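Local coordinates for glutamine cyclotransferase (PDB 3NOL), which catalyses the cyclisation of N-terminal glutamine to pyroglutamate as a bacterial glutaminyl cyclase built as a beta-propeller, at residues E46-R51 and F55-G60. Sequence-based numbering, arbitrary orientation. Where two conformers were deposited one is given.
Sequences EGFFYR and FYESTG. With CA (calcium ion), chain B.
Phe49 and Tyr56 form an antiparallel hydrogen-bonded pair: Phe49 N reaches Tyr56 O at 2.9 Å, and Tyr56 N returns to Phe49 O at 2.8 Å, almost straight (173°). Ser58 N also bonds to Gly47 O. At the far end lies a classic beta bulge, where Glu46 N and, more weakly, Gly47 N both donate to Ser58 O. Glycine suits the bulge, because any CB on Gly47 would come tightly against Ser58 CB.

These strands form a hairpin, the first two of a four-stranded antiparallel beta-propeller blade, with strand 44-51 innermost beside the central channel. Phe48 forms a non-hydrogen-bonded pair with Glu57, so its carbonyl points out of the hairpin; with no further blade strand on that side, Phe48 O can bind the calcium ion at 2.3 Å, with a water, the carboxylates of Glu176 and Glu178 and the backbone carbonyls of Leu177 and Ile230.

Aromatic pairs pack on both faces of the hairpin. On one, the Phe48 ring presents its edge to the face of Phe55, centroids 4.7 Å apart and planes at 56°, with Phe48 CZ over the centre of the Phe55 ring. Having CG anti to the backbone N (chi1 -176°) swings the Phe48 ring diagonally across the strands to Phe55, past Glu57. The Phe55 ring also meets Phe240 edge-to-face, so a leucine in its place would probably leave the Phe48 edge and Phe240 without their shared aromatic partner. On the other face, Tyr56 CB sits over the Phe49 ring in a CH-pi contact, 3.6 Å from its centroid; the two rings are near parallel but slid apart.

Among the polar side chains, Glu57 extends its carboxylate to Thr45 and His39, Ser58 OG bonds to the backbone of Glu90 on the next blade, and Glu46 forms a salt bridge with Lys244.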
# COMPACT_ATOMS: atom_id res chain seq x y z
N GLU A 46 0.67 -6.46 -3.05
CA GLU A 46 1.95 -5.75 -2.83
C GLU A 46 1.88 -4.21 -3.01
O GLU A 46 2.85 -3.48 -2.73
CB GLU A 46 3.04 -6.29 -3.76
CG GLU A 46 3.30 -7.81 -3.67
CD GLU A 46 3.89 -8.24 -2.32
OE1 GLU A 46 4.12 -7.39 -1.44
OE2 GLU A 46 4.15 -9.46 -2.15
N GLY A 47 0.75 -3.74 -3.52
CA GLY A 47 0.52 -2.32 -3.77
C GLY A 47 -0.98 -2.16 -3.92
O GLY A 47 -1.66 -3.05 -4.46
N PHE A 48 -1.52 -1.07 -3.39
CA PHE A 48 -2.97 -0.93 -3.31
C PHE A 48 -3.34 0.53 -3.11
O PHE A 48 -2.86 1.17 -2.19
CB PHE A 48 -3.48 -1.79 -2.12
CG PHE A 48 -4.97 -1.83 -1.95
CD1 PHE A 48 -5.80 -2.30 -2.98
CD2 PHE A 48 -5.54 -1.53 -0.71
CE1 PHE A 48 -7.20 -2.39 -2.81
CE2 PHE A 48 -6.94 -1.62 -0.53
CZ PHE A 48 -7.77 -2.04 -1.57
N PHE A 49 -4.15 1.06 -4.01
CA PHE A 49 -4.65 2.42 -3.80
C PHE A 49 -6.04 2.58 -4.41
O PHE A 49 -6.47 1.73 -5.19
CB PHE A 49 -3.63 3.49 -4.30
CG PHE A 49 -3.42 3.50 -5.79
CD1 PHE A 49 -2.31 2.85 -6.35
CD2 PHE A 49 -4.31 4.15 -6.63
CE1 PHE A 49 -2.09 2.87 -7.71
CE2 PHE A 49 -4.09 4.17 -8.03
CZ PHE A 49 -2.98 3.52 -8.56
N TYR A 50 -6.70 3.67 -4.05
CA TYR A 50 -8.00 4.00 -4.58
C TYR A 50 -7.84 5.20 -5.50
O TYR A 50 -7.14 6.18 -5.18
CB TYR A 50 -8.92 4.36 -3.42
CG TYR A 50 -10.25 4.97 -3.84
CD1 TYR A 50 -10.35 6.33 -4.15
CD2 TYR A 50 -11.39 4.18 -3.89
CE1 TYR A 50 -11.60 6.89 -4.51
CE2 TYR A 50 -12.62 4.71 -4.23
CZ TYR A 50 -12.72 6.06 -4.54
OH TYR A 50 -13.95 6.56 -4.89
N ARG A 51 -8.46 5.14 -6.67
CA ARG A 51 -8.44 6.29 -7.57
C ARG A 51 -9.65 6.21 -8.47
O ARG A 51 -10.01 5.11 -8.94
CB ARG A 51 -7.16 6.34 -8.40
CG ARG A 51 -7.05 7.62 -9.28
CD ARG A 51 -5.69 7.85 -9.83
NE ARG A 51 -5.52 9.07 -10.65
CZ ARG A 51 -6.00 9.23 -11.89
NH1 ARG A 51 -5.75 10.34 -12.57
NH2 ARG A 51 -6.75 8.29 -12.46
N PHE A 55 -10.37 0.48 -7.11
CA PHE A 55 -9.09 0.05 -6.54
C PHE A 55 -8.10 -0.20 -7.67
O PHE A 55 -8.48 -0.72 -8.74
CB PHE A 55 -9.23 -1.27 -5.77
CG PHE A 55 -10.04 -1.17 -4.51
CD1 PHE A 55 -10.02 -0.01 -3.72
CD2 PHE A 55 -10.76 -2.27 -4.05
CE1 PHE A 55 -10.78 0.07 -2.55
CE2 PHE A 55 -11.51 -2.21 -2.86
CZ PHE A 55 -11.52 -1.05 -2.11
N TYR A 56 -6.84 0.12 -7.41
CA TYR A 56 -5.74 -0.35 -8.27
C TYR A 56 -4.83 -1.19 -7.38
O TYR A 56 -4.48 -0.78 -6.28
CB TYR A 56 -4.98 0.82 -8.88
CG TYR A 56 -5.75 1.46 -10.01
CD1 TYR A 56 -5.48 1.09 -11.34
CD2 TYR A 56 -6.74 2.41 -9.77
CE1 TYR A 56 -6.20 1.66 -12.41
CE2 TYR A 56 -7.46 3.00 -10.83
CZ TYR A 56 -7.17 2.62 -12.14
OH TYR A 56 -7.89 3.19 -13.18
N GLU A 57 -4.52 -2.39 -7.86
CA GLU A 57 -3.77 -3.34 -7.06
C GLU A 57 -2.62 -3.95 -7.85
O GLU A 57 -2.78 -4.31 -9.02
CB GLU A 57 -4.71 -4.45 -6.58
CG GLU A 57 -4.16 -5.30 -5.42
CD GLU A 57 -5.16 -6.36 -4.91
OE1 GLU A 57 -6.35 -6.33 -5.32
OE2 GLU A 57 -4.74 -7.20 -4.08
N SER A 58 -1.46 -4.01 -7.20
CA SER A 58 -0.30 -4.73 -7.67
C SER A 58 -0.33 -6.05 -6.91
O SER A 58 -0.28 -6.05 -5.66
CB SER A 58 0.99 -3.96 -7.31
OG SER A 58 2.13 -4.74 -7.55
N THR A 59 -0.41 -7.15 -7.65
CA THR A 59 -0.59 -8.50 -7.08
C THR A 59 0.42 -9.50 -7.61
O THR A 59 0.74 -9.51 -8.80
CB THR A 59 -1.99 -9.12 -7.40
OG1 THR A 59 -2.21 -9.20 -8.82
CG2 THR A 59 -3.09 -8.35 -6.74
N GLY A 60 0.90 -10.35 -6.71
CA GLY A 60 1.60 -11.55 -7.10
C GLY A 60 0.47 -12.55 -7.30
O GLY A 60 -0.56 -12.54 -6.55
CA CA B . -1.58 2.23 -0.60
O HOH W 1 -0.51 3.33 -2.44